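Local coordinates for protein fumarate lyase (Mesorhizobium sp., PDB 3C8T) that belongs to the fumarate lyase family of elongated, mostly helical enzymes, and is assembled here from four copies of the chain, at residues T144-R149 / L260-E265; N356-R361 / T423-Y428; H383-L388 / P408-P413; C390-E395 / F401-T406. One frame throughout, in Å; residues are numbered along the deposited sequence.

Interaction 1 of 4, residues T144-R149 / L260-E265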
loop_
_atom_site.group_PDB
_atom_site.type_symbol
_atom_site.label_atom_id
_atom_site.label_comp_id
_atom_site.label_asym_id
_atom_site.label_seq_id
_atom_site.Cartn_x
_atom_site.Cartn_y
_atom_site.Cartn_z
ATOM N N THR A 144 -6.242 39.426 -0.447
ATOM C CA THR A 144 -6.999 39.058 0.751
ATOM C C THR A 144 -6.049 38.481 1.849
ATOM O O THR A 144 -5.588 37.300 1.746
ATOM C CB THR A 144 -8.073 38.019 0.389
ATOM O OG1 THR A 144 -8.754 38.401 -0.827
ATOM C CG2 THR A 144 -9.108 37.845 1.536
ATOM N N PRO A 145 -5.743 39.276 2.909
ATOM C CA PRO A 145 -4.789 38.758 3.904
ATOM C C PRO A 145 -5.411 37.714 4.842
ATOM O O PRO A 145 -6.631 37.710 5.085
ATOM C CB PRO A 145 -4.361 39.995 4.692
ATOM C CG PRO A 145 -5.375 41.065 4.377
ATOM C CD PRO A 145 -6.281 40.598 3.289
ATOM N N MET A 146 -4.563 36.820 5.325
ATOM C CA MET A 146 -4.948 35.741 6.238
ATOM C C MET A 146 -3.678 35.242 6.953
ATOM O O MET A 146 -2.564 35.550 6.527
ATOM C CB MET A 146 -5.644 34.584 5.481
ATOM C CG MET A 146 -4.738 33.734 4.528
ATOM S SD MET A 146 -5.734 32.437 3.708
ATOM C CE MET A 146 -6.134 31.344 5.091
ATOM N N ALA A 147 -3.840 34.465 8.017
ATOM C CA ALA A 147 -2.680 33.830 8.657
ATOM C C ALA A 147 -2.142 32.664 7.788
ATOM O O ALA A 147 -2.913 31.778 7.391
ATOM C CB ALA A 147 -3.065 33.354 10.048
ATOM N N GLY A 148 -0.841 32.706 7.453
ATOM C CA GLY A 148 -0.070 31.533 7.065
ATOM C C GLY A 148 0.022 30.553 8.230
ATOM O O GLY A 148 0.164 30.978 9.383
ATOM N N ARG A 149 -0.071 29.249 7.954
ATOM C CA ARG A 149 0.031 28.247 9.023
ATOM C C ARG A 149 1.099 27.168 8.769
ATOM O O ARG A 149 1.167 26.566 7.683
ATOM C CB ARG A 149 -1.341 27.598 9.284
ATOM C CG ARG A 149 -2.410 28.584 9.737
ATOM C CD ARG A 149 -3.776 28.000 9.733
ATOM N NE ARG A 149 -4.768 28.921 10.311
ATOM C CZ ARG A 149 -5.673 29.625 9.607
ATOM N NH1 ARG A 149 -5.737 29.528 8.272
ATOM N NH2 ARG A 149 -6.507 30.453 10.244
ATOM N N LEU A 260 -12.280 28.619 12.949
ATOM C CA LEU A 260 -11.647 29.295 11.818
ATOM C C LEU A 260 -12.676 30.002 10.945
ATOM O O LEU A 260 -12.671 31.236 10.878
ATOM C CB LEU A 260 -10.767 28.341 10.971
ATOM C CG LEU A 260 -9.340 28.147 11.474
ATOM C CD1 LEU A 260 -9.365 27.472 12.887
ATOM C CD2 LEU A 260 -8.507 27.311 10.500
ATOM N N GLY A 261 -13.532 29.216 10.281
ATOM C CA GLY A 261 -14.670 29.711 9.524
ATOM C C GLY A 261 -14.282 30.605 8.370
ATOM O O GLY A 261 -15.034 31.518 8.005
ATOM N N GLU A 262 -13.136 30.316 7.759
ATOM C CA GLU A 262 -12.556 31.181 6.747
ATOM C C GLU A 262 -13.104 30.962 5.333
ATOM O O GLU A 262 -12.972 31.846 4.493
ATOM C CB GLU A 262 -11.041 31.086 6.753
ATOM C CG GLU A 262 -10.447 31.668 7.997
ATOM C CD GLU A 262 -8.954 31.465 8.082
ATOM O OE1 GLU A 262 -8.405 30.727 7.211
ATOM O OE2 GLU A 262 -8.335 32.031 9.015
ATOM N N VAL A 263 -13.697 29.784 5.100
ATOM C CA VAL A 263 -14.352 29.415 3.836
ATOM C C VAL A 263 -15.524 28.456 4.084
ATOM O O VAL A 263 -15.709 27.945 5.191
ATOM C CB VAL A 263 -13.379 28.721 2.793
ATOM C CG1 VAL A 263 -12.188 29.623 2.411
ATOM C CG2 VAL A 263 -12.939 27.332 3.261
ATOM N N ALA A 264 -16.292 28.206 3.024
ATOM C CA ALA A 264 -17.360 27.245 3.032
ATOM C C ALA A 264 -17.542 26.713 1.603
ATOM O O ALA A 264 -17.337 27.449 0.607
ATOM C CB ALA A 264 -18.707 27.892 3.578
ATOM N N GLU A 265 -17.899 25.437 1.517
ATOM C CA GLU A 265 -18.154 24.746 0.264
ATOM C C GLU A 265 -19.429 25.330 -0.288
ATOM O O GLU A 265 -20.232 25.818 0.482
ATOM C CB GLU A 265 -18.391 23.235 0.521
ATOM C CG GLU A 265 -17.093 22.409 0.818
ATOM C CD GLU A 265 -17.292 20.868 0.661
ATOM O OE1 GLU A 265 -18.419 20.409 0.291
ATOM O OE2 GLU A 265 -16.290 20.137 0.870
HETATM O O HOH W 1 -6.423 33.907 8.793
#

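Interaction 2 of 4, residues N356-R361 / T423-Y428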
loop_
_atom_site.group_PDB
_atom_site.type_symbol
_atom_site.label_atom_id
_atom_site.label_comp_id
_atom_site.label_asym_id
_atom_site.label_seq_id
_atom_site.Cartn_x
_atom_site.Cartn_y
_atom_site.Cartn_z
ATOM N N ASN A 356 -9.026 36.213 12.268
ATOM C CA ASN A 356 -8.085 35.192 12.725
ATOM C C ASN A 356 -6.631 35.721 12.650
ATOM O O ASN A 356 -5.807 35.437 13.518
ATOM C CB ASN A 356 -8.276 33.861 11.958
ATOM C CG ASN A 356 -9.679 33.263 12.158
ATOM O OD1 ASN A 356 -10.307 33.472 13.189
ATOM N ND2 ASN A 356 -10.158 32.513 11.181
ATOM N N LEU A 357 -6.343 36.501 11.618
ATOM C CA LEU A 357 -5.052 37.125 11.467
ATOM C C LEU A 357 -4.723 38.036 12.673
ATOM O O LEU A 357 -3.589 38.048 13.116
ATOM C CB LEU A 357 -4.951 37.853 10.095
ATOM C CG LEU A 357 -3.627 38.533 9.682
ATOM C CD1 LEU A 357 -2.433 37.606 9.614
ATOM C CD2 LEU A 357 -3.794 39.355 8.355
ATOM N N ASP A 358 -5.719 38.755 13.209
ATOM C CA ASP A 358 -5.531 39.574 14.412
ATOM C C ASP A 358 -5.493 38.788 15.731
ATOM O O ASP A 358 -5.199 39.373 16.781
ATOM C CB ASP A 358 -6.588 40.690 14.502
ATOM C CG ASP A 358 -6.419 41.771 13.404
ATOM O OD1 ASP A 358 -5.266 41.994 12.921
ATOM O OD2 ASP A 358 -7.451 42.405 13.023
ATOM N N HIS A 359 -5.735 37.472 15.680
ATOM C CA HIS A 359 -5.838 36.635 16.886
ATOM C C HIS A 359 -4.618 36.846 17.810
ATOM O O HIS A 359 -4.783 37.043 19.024
ATOM C CB HIS A 359 -6.037 35.133 16.540
ATOM C CG HIS A 359 -6.022 34.226 17.740
ATOM N ND1 HIS A 359 -4.854 33.840 18.370
ATOM C CD2 HIS A 359 -7.035 33.678 18.461
ATOM C CE1 HIS A 359 -5.149 33.094 19.423
ATOM N NE2 HIS A 359 -6.464 32.973 19.496
ATOM N N SER A 360 -3.418 36.820 17.227
ATOM C CA SER A 360 -2.165 36.942 17.991
ATOM C C SER A 360 -1.782 38.400 18.350
ATOM O O SER A 360 -0.790 38.630 19.020
ATOM C CB SER A 360 -1.013 36.266 17.240
ATOM O OG SER A 360 -0.738 36.950 16.012
ATOM N N ARG A 361 -2.576 39.369 17.912
ATOM C CA ARG A 361 -2.379 40.773 18.270
ATOM C C ARG A 361 -0.957 41.250 17.982
ATOM O O ARG A 361 -0.320 41.906 18.830
ATOM C CB ARG A 361 -2.792 41.028 19.725
ATOM C CG ARG A 361 -4.211 40.493 20.032
ATOM C CD ARG A 361 -4.762 40.994 21.375
ATOM N NE ARG A 361 -4.778 42.460 21.471
ATOM C CZ ARG A 361 -4.936 43.118 22.623
ATOM N NH1 ARG A 361 -5.099 42.421 23.756
ATOM N NH2 ARG A 361 -4.927 44.452 22.649
ATOM N N THR A 423 3.675 46.174 13.694
ATOM C CA THR A 423 2.836 45.214 14.372
ATOM C C THR A 423 1.481 44.999 13.721
ATOM O O THR A 423 0.714 44.181 14.207
ATOM C CB THR A 423 2.697 45.507 15.904
ATOM O OG1 THR A 423 2.198 46.836 16.120
ATOM C CG2 THR A 423 4.044 45.344 16.585
ATOM N N ASP A 424 1.185 45.714 12.631
ATOM C CA ASP A 424 -0.019 45.445 11.804
ATOM C C ASP A 424 0.293 44.383 10.755
ATOM O O ASP A 424 1.052 44.630 9.810
ATOM C CB ASP A 424 -0.509 46.702 11.077
ATOM C CG ASP A 424 -1.846 46.482 10.316
ATOM O OD1 ASP A 424 -2.279 45.322 10.059
ATOM O OD2 ASP A 424 -2.468 47.508 9.955
ATOM N N PRO A 425 -0.311 43.198 10.891
ATOM C CA PRO A 425 -0.010 42.097 9.951
ATOM C C PRO A 425 -0.243 42.429 8.471
ATOM O O PRO A 425 0.444 41.876 7.599
ATOM C CB PRO A 425 -0.920 40.948 10.445
ATOM C CG PRO A 425 -1.985 41.622 11.212
ATOM C CD PRO A 425 -1.303 42.789 11.896
ATOM N N ARG A 426 -1.165 43.350 8.190
ATOM C CA ARG A 426 -1.478 43.712 6.793
ATOM C C ARG A 426 -0.274 44.317 6.069
ATOM O O ARG A 426 -0.224 44.305 4.835
ATOM C CB ARG A 426 -2.699 44.635 6.712
ATOM N N ASN A 427 0.718 44.791 6.824
ATOM C CA ASN A 427 1.907 45.422 6.247
ATOM C C ASN A 427 3.036 44.463 5.939
ATOM O O ASN A 427 4.099 44.904 5.518
ATOM C CB ASN A 427 2.456 46.555 7.149
ATOM C CG ASN A 427 1.470 47.696 7.297
ATOM O OD1 ASN A 427 0.781 48.036 6.340
ATOM N ND2 ASN A 427 1.371 48.267 8.488
ATOM N N TYR A 428 2.831 43.161 6.144
ATOM C CA TYR A 428 3.954 42.207 6.023
ATOM C C TYR A 428 3.685 41.021 5.105
ATOM O O TYR A 428 3.774 39.865 5.529
ATOM C CB TYR A 428 4.322 41.724 7.416
ATOM C CG TYR A 428 5.736 41.236 7.553
ATOM C CD1 TYR A 428 6.800 42.043 7.183
ATOM C CD2 TYR A 428 6.012 39.958 8.073
ATOM C CE1 TYR A 428 8.092 41.608 7.327
ATOM C CE2 TYR A 428 7.312 39.521 8.230
ATOM C CZ TYR A 428 8.358 40.345 7.846
ATOM O OH TYR A 428 9.689 39.941 8.004
#

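Interaction 3 of 4, residues H383-L388 / P408-P413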
loop_
_atom_site.group_PDB
_atom_site.type_symbol
_atom_site.label_atom_id
_atom_site.label_comp_id
_atom_site.label_asym_id
_atom_site.label_seq_id
_atom_site.Cartn_x
_atom_site.Cartn_y
_atom_site.Cartn_z
ATOM N N HIS A 383 16.634 40.042 17.725
ATOM C CA HIS A 383 15.893 38.808 18.006
ATOM C C HIS A 383 15.617 38.585 19.496
ATOM O O HIS A 383 14.488 38.263 19.887
ATOM C CB HIS A 383 16.616 37.607 17.422
ATOM C CG HIS A 383 15.900 36.321 17.648
ATOM N ND1 HIS A 383 16.007 35.604 18.826
ATOM C CD2 HIS A 383 15.052 35.623 16.853
ATOM C CE1 HIS A 383 15.260 34.517 18.744
ATOM N NE2 HIS A 383 14.664 34.509 17.561
ATOM N N ASP A 384 16.628 38.782 20.333
ATOM C CA ASP A 384 16.426 38.613 21.772
ATOM C C ASP A 384 15.441 39.602 22.379
ATOM O O ASP A 384 14.577 39.199 23.161
ATOM C CB ASP A 384 17.753 38.597 22.543
ATOM C CG ASP A 384 18.557 37.307 22.301
ATOM O OD1 ASP A 384 18.042 36.207 22.595
ATOM O OD2 ASP A 384 19.709 37.397 21.825
ATOM N N ILE A 385 15.542 40.870 21.992
ATOM C CA ILE A 385 14.639 41.931 22.497
ATOM C C ILE A 385 13.156 41.640 22.173
ATOM O O ILE A 385 12.285 41.745 23.046
ATOM C CB ILE A 385 15.068 43.337 21.941
ATOM C CG1 ILE A 385 16.438 43.722 22.517
ATOM C CG2 ILE A 385 13.989 44.415 22.214
ATOM C CD1 ILE A 385 17.153 44.894 21.826
ATOM N N VAL A 386 12.898 41.262 20.916
ATOM C CA VAL A 386 11.545 41.073 20.407
ATOM C C VAL A 386 10.965 39.777 20.938
ATOM O O VAL A 386 9.769 39.717 21.224
ATOM C CB VAL A 386 11.491 41.059 18.842
ATOM C CG1 VAL A 386 10.058 40.673 18.323
ATOM C CG2 VAL A 386 11.968 42.387 18.229
ATOM N N TYR A 387 11.780 38.723 21.042
ATOM C CA TYR A 387 11.281 37.467 21.629
ATOM C C TYR A 387 10.889 37.675 23.115
ATOM O O TYR A 387 9.873 37.166 23.576
ATOM C CB TYR A 387 12.278 36.310 21.454
ATOM N N LEU A 388 11.681 38.462 23.834
ATOM C CA LEU A 388 11.330 38.949 25.162
ATOM C C LEU A 388 10.028 39.764 25.161
ATOM O O LEU A 388 9.166 39.577 26.036
ATOM C CB LEU A 388 12.484 39.792 25.728
ATOM C CG LEU A 388 12.368 40.352 27.156
ATOM C CD1 LEU A 388 12.105 39.261 28.195
ATOM C CD2 LEU A 388 13.585 41.193 27.558
ATOM N N PRO A 408 12.274 50.792 25.990
ATOM C CA PRO A 408 12.991 51.868 25.254
ATOM C C PRO A 408 14.068 51.395 24.264
ATOM O O PRO A 408 14.387 52.113 23.310
ATOM C CB PRO A 408 13.598 52.736 26.386
ATOM C CG PRO A 408 12.741 52.405 27.613
ATOM C CD PRO A 408 12.467 50.918 27.453
ATOM N N GLU A 409 14.620 50.203 24.489
ATOM C CA GLU A 409 15.599 49.631 23.571
ATOM C C GLU A 409 14.983 49.281 22.190
ATOM O O GLU A 409 15.715 48.991 21.243
ATOM C CB GLU A 409 16.297 48.414 24.216
ATOM C CG GLU A 409 15.422 47.171 24.498
ATOM C CD GLU A 409 14.773 47.155 25.897
ATOM O OE1 GLU A 409 14.757 46.060 26.516
ATOM O OE2 GLU A 409 14.278 48.211 26.379
ATOM N N VAL A 410 13.646 49.311 22.087
ATOM C CA VAL A 410 12.956 49.195 20.795
ATOM C C VAL A 410 12.238 50.502 20.428
ATOM O O VAL A 410 12.381 51.000 19.305
ATOM C CB VAL A 410 11.852 48.078 20.783
ATOM C CG1 VAL A 410 11.589 47.567 19.341
ATOM C CG2 VAL A 410 12.192 46.957 21.710
ATOM N N ALA A 411 11.423 51.008 21.356
ATOM C CA ALA A 411 10.588 52.194 21.124
ATOM C C ALA A 411 11.392 53.417 20.666
ATOM O O ALA A 411 11.029 54.055 19.669
ATOM C CB ALA A 411 9.763 52.512 22.336
ATOM N N LYS A 412 12.510 53.708 21.345
ATOM C CA LYS A 412 13.322 54.897 21.005
ATOM C C LYS A 412 13.991 54.785 19.621
ATOM O O LYS A 412 13.847 55.701 18.799
ATOM C CB LYS A 412 14.330 55.261 22.129
ATOM N N PRO A 413 14.719 53.675 19.337
ATOM C CA PRO A 413 15.248 53.629 17.963
ATOM C C PRO A 413 14.169 53.617 16.842
ATOM O O PRO A 413 14.368 54.244 15.815
ATOM C CB PRO A 413 16.099 52.345 17.936
ATOM C CG PRO A 413 15.646 51.553 19.120
ATOM C CD PRO A 413 15.137 52.509 20.134
#

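Interaction 4 of 4, residues C390-E395 / F401-T406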
loop_
_atom_site.group_PDB
_atom_site.type_symbol
_atom_site.label_atom_id
_atom_site.label_comp_id
_atom_site.label_asym_id
_atom_site.label_seq_id
_atom_site.Cartn_x
_atom_site.Cartn_y
_atom_site.Cartn_z
ATOM N N CYS A 390 7.700 39.417 22.978
ATOM C CA CYS A 390 6.699 38.395 22.674
ATOM C C CYS A 390 6.321 37.525 23.880
ATOM O O CYS A 390 5.127 37.247 24.080
ATOM C CB CYS A 390 7.160 37.499 21.524
ATOM S SG CYS A 390 7.174 38.284 19.883
ATOM N N ARG A 391 7.317 37.078 24.672
ATOM C CA ARG A 391 7.009 36.310 25.888
ATOM C C ARG A 391 6.126 37.120 26.832
ATOM O O ARG A 391 5.177 36.582 27.417
ATOM C CB ARG A 391 8.274 35.830 26.628
ATOM C CG ARG A 391 9.239 35.005 25.772
ATOM C CD ARG A 391 10.296 34.244 26.603
ATOM N NE ARG A 391 9.761 32.982 27.137
ATOM C CZ ARG A 391 10.461 31.844 27.268
ATOM N NH1 ARG A 391 11.743 31.796 26.901
ATOM N NH2 ARG A 391 9.881 30.746 27.769
ATOM N N ARG A 392 6.410 38.414 26.961
ATOM C CA ARG A 392 5.636 39.282 27.857
ATOM C C ARG A 392 4.243 39.590 27.352
ATOM O O ARG A 392 3.326 39.712 28.148
ATOM C CB ARG A 392 6.362 40.592 28.145
ATOM C CG ARG A 392 7.636 40.445 28.938
ATOM C CD ARG A 392 8.451 41.731 28.872
ATOM N NE ARG A 392 9.652 41.601 29.673
ATOM C CZ ARG A 392 10.595 42.529 29.787
ATOM N NH1 ARG A 392 10.497 43.697 29.140
ATOM N NH2 ARG A 392 11.652 42.284 30.560
ATOM N N ALA A 393 4.085 39.762 26.042
ATOM C CA ALA A 393 2.760 39.986 25.457
ATOM C C ALA A 393 1.841 38.780 25.758
ATOM O O ALA A 393 0.688 38.953 26.183
ATOM C CB ALA A 393 2.885 40.232 23.957
ATOM N N VAL A 394 2.388 37.573 25.558
ATOM C CA VAL A 394 1.726 36.317 25.883
ATOM C C VAL A 394 1.409 36.220 27.382
ATOM O O VAL A 394 0.246 36.120 27.742
ATOM C CB VAL A 394 2.571 35.098 25.458
ATOM C CG1 VAL A 394 1.932 33.806 25.956
ATOM C CG2 VAL A 394 2.792 35.065 23.941
ATOM N N GLU A 395 2.444 36.259 28.234
ATOM C CA GLU A 395 2.293 36.170 29.703
ATOM C C GLU A 395 1.364 37.219 30.281
ATOM O O GLU A 395 0.786 37.003 31.339
ATOM C CB GLU A 395 3.656 36.248 30.418
ATOM N N PHE A 401 2.314 45.338 20.376
ATOM C CA PHE A 401 2.587 46.800 20.335
ATOM C C PHE A 401 2.586 47.416 21.749
ATOM O O PHE A 401 3.494 48.198 22.090
ATOM C CB PHE A 401 1.617 47.605 19.438
ATOM C CG PHE A 401 1.707 49.115 19.665
ATOM C CD1 PHE A 401 2.807 49.837 19.206
ATOM C CD2 PHE A 401 0.712 49.800 20.387
ATOM C CE1 PHE A 401 2.936 51.214 19.445
ATOM C CE2 PHE A 401 0.818 51.182 20.631
ATOM C CZ PHE A 401 1.928 51.887 20.157
ATOM N N GLU A 402 1.568 47.052 22.542
ATOM C CA GLU A 402 1.453 47.550 23.907
ATOM C C GLU A 402 2.616 47.106 24.820
ATOM O O GLU A 402 2.920 47.780 25.782
ATOM C CB GLU A 402 0.103 47.207 24.550
ATOM C CG GLU A 402 -1.205 47.673 23.813
ATOM C CD GLU A 402 -1.344 49.195 23.520
ATOM O OE1 GLU A 402 -2.261 49.546 22.715
ATOM O OE2 GLU A 402 -0.589 50.038 24.082
ATOM N N VAL A 403 3.272 45.992 24.516
ATOM C CA VAL A 403 4.469 45.607 25.278
ATOM C C VAL A 403 5.677 46.383 24.757
ATOM O O VAL A 403 6.391 47.037 25.542
ATOM C CB VAL A 403 4.727 44.085 25.238
ATOM C CG1 VAL A 403 6.012 43.717 25.969
ATOM C CG2 VAL A 403 3.553 43.315 25.869
ATOM N N LEU A 404 5.874 46.374 23.435
ATOM C CA LEU A 404 7.091 46.951 22.816
ATOM C C LEU A 404 7.274 48.450 23.023
ATOM O O LEU A 404 8.402 48.943 23.133
ATOM C CB LEU A 404 7.170 46.628 21.308
ATOM C CG LEU A 404 7.337 45.161 20.898
ATOM C CD1 LEU A 404 7.366 45.066 19.373
ATOM C CD2 LEU A 404 8.565 44.489 21.544
ATOM N N ARG A 405 6.152 49.154 23.065
ATOM C CA ARG A 405 6.107 50.599 23.252
ATOM C C ARG A 405 6.702 51.046 24.594
ATOM O O ARG A 405 7.122 52.196 24.722
ATOM C CB ARG A 405 4.646 51.082 23.165
ATOM C CG ARG A 405 3.909 51.058 24.512
ATOM C CD ARG A 405 2.466 51.513 24.408
ATOM N NE ARG A 405 2.305 52.893 23.951
ATOM C CZ ARG A 405 1.123 53.471 23.729
ATOM N NH1 ARG A 405 -0.013 52.793 23.933
ATOM N NH2 ARG A 405 1.076 54.736 23.304
ATOM N N THR A 406 6.708 50.162 25.593
ATOM C CA THR A 406 7.206 50.501 26.928
ATOM C C THR A 406 8.680 50.096 27.068
ATOM O O THR A 406 9.252 50.267 28.146
ATOM C CB THR A 406 6.411 49.793 28.078
ATOM O OG1 THR A 406 6.670 48.384 28.085
ATOM C CG2 THR A 406 4.912 50.037 27.986
#

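Interaction 1 of 4, residues T144-R149 / L260-E265
Arg149 slides its guanidinium beneath the CD2 methyl of Leu260, which sits over the centre of one face, 3.7 Å from NH2. At its end the same flat group grips the carboxylate of Glu262 with two nitrogens, one to each oxygen. The tighter bond of this salt bridge runs from Arg149 NH2 to Glu262 OE2, 2.7 Å long and nearly straight at 172°. The longer one, from Arg149 NH1 to Glu262 OE1, measures 3.1 Å and uses the syn side of that oxygen. The two planes are turned 42° apart: OE2 lies in the guanidinium plane, yet its donor comes from above the carboxylate plane. The arginine chain, extended from CG to NE, and the glutamate chain, extended beyond CG, reach the bridge from opposite directions. Met146 comes in across the glutamate: its chain bends at the last torsion (chi3 -69°), leaving the CE methyl 3.2 Å from Glu262 OE1. A water ties the backbone to this group too, accepting from Ala147 N at 2.8 Å and donating to Glu262 OE2 at 2.7 Å. Asn356 ND2 also bonds that oxygen, while Arg149 has a second salt bridge, to Glu259 of a third subunit, and a cation-pi contact with Phe311 of a second. The strand 145-150 is the middle one of a small antiparallel sheet, so the bridge joins that sheet to the loop beyond helix 229-255 at a junction of subunits. Buried, and held at both oxygens, the Glu262 carboxylate should have little freedom to rotate, and with Glu259 of the third subunit it probably restrains the arginine, whose NH2 serves both acids.

Interaction 2 of 4, residues N356-R361 / T423-Y428
Leu357, on helix 350-357, is the first residue of its segment to reach Pro425. With CG anti to the backbone N (chi1 -177°), its branch point lies 3.7 Å from Pro425 CB, and both methyls lie against that same carbon from one side, CD1 at 3.8 Å. The leucine and the ring run antiparallel alongside one another, and Ile364 and Pro157 pack against both. Next comes Asp358, whose side chain lies square across the ring and brings OD1 to 3.7 Å from Pro425 CG, a plain van der Waals touch at the more exposed margin. Asp358 OD1 also stands 5.3 Å from Asp424 OD1, close enough that the two acids may disfavour each other slightly. Around these residues the chain turns: His359 N bonds Asn356 O, Arg361 N bonds Asp358 O, and Ser360 OG holds the backbone N of Ile364. The facing segment is braced internally. Asp424 OD1 accepts from Arg426 N at 2.9 Å, the donor lying well above the carboxylate plane, and Asn427 N returns to Asp424 O at 3.0 Å. An aspartate followed by a proline, with the side chain bonded to the backbone N two residues on, is an Asx-Pro turn, here opening the short 3-10 segment 425-427 against the segment 356-361.

Interaction 3 of 4, residues H383-L388 / P408-P413
Only one flat group belongs to a touching residue, the carboxylate of Glu409, and neither its faces nor its edges meet Ile385; the aliphatic part of the glutamate does that instead. This is helix-on-helix packing within the all-helical C-terminal region that the protein shares with adenylosuccinate lyases, helix 379-395 lying against helix 408-414. Ile385 projects from the first helix. Its CG1 sits beside the backbone N and its CG2 beside the carbonyl carbon (chi1 -66°), a spread that carries both branches outward to the neighbouring helix. Glu409 answers with CG, placed between its backbone N and carbonyl carbon, and a bend at chi2 (-91°) then swings the carboxylate off past the isoleucine. The glutamate thus crosses the isoleucine obliquely, offering methylene rather than charge. Val410, which is buried, approaches the same CG2 methyl of Ile385; the modelled gap between their CG2 methyls is too short to be trusted, so the pairing is secure only as an apolar neighbourhood. The backbones come within 7.6 Å between Ile385 CA and Val410 CA. Thr377 of helix 366-377 touches Ile385 as well, which places the isoleucine where three helices gather. Helix 408-414 is kinked at Pro413, whose N makes no bond to the preceding turn, although Lys412 N still reaches Pro408 O at 3.2 Å. Glu409 CG rests 3.9 Å from Ile385 CG2 and, on the other branch, 3.9 Å from Ile385 CD1.

Interaction 4 of 4, residues C390-E395 / F401-T406
Val403 makes the apolar contact with both methyls, each against a different residue of helix 379-395. CG2, set beside its own backbone N, presses on the main chain of Ala393, 3.4 Å from CA, and also lies 3.7 Å from Ala393 CB. CG1, anti to the backbone N (chi1 177°), meets Arg392 CB at 3.8 Å, at the root of a side chain that runs on extended and touches Met407. The small alanine lets the helices come close: Ala393 CA and Val403 CA are only 5.9 Å apart. No hydrogen bond crosses between the segments; within 401-406, Val403 O takes two donors from Thr406, the backbone N at 3.1 Å and the hydroxyl OG1 at 2.9 Å, the latter in the carbonyl plane, so one residue doubly satisfies that carbonyl. Charge and ring contacts lie on the far flank. Arg405 NH1 bridges to the syn lone pair of Glu402 OE2 at 2.8 Å, Phe401 CE2 lies over one face of its guanidinium, toward the rim of that group, and Arg405 NE pairs with Glu416. The pair of successive helices, 379-395 and 400-404, with a short turn between them, belongs to the helical C-terminal region. Across the segments the chemistry is purely van der Waals, so closeness of fit between valine and alanine, rather than any directional bond, probably sets how near the helices lie.

Going along the chain from the N terminus, interaction 1 comes first: strand 145-150 lies in the small sheet, and after 110 residues, mostly helix, the loop leading to strand 263-264 returns to it. That loop is complete before interaction 2 opens at helix 350-357, yet the two contacts touch through Asn356 and Leu357. Interaction 2 closes a long loop at 423-428, and within that loop lies interaction 3, which in turn encloses interaction 4, whose segments lie six residues apart at their closest ends. Helix 379-395 serves both, and Ala411 meets the backbone of Leu404 and Arg405. Thr423 packs on Phe401, joining interactions 2 and 4, so the small sheet connects through to the C-terminal helices.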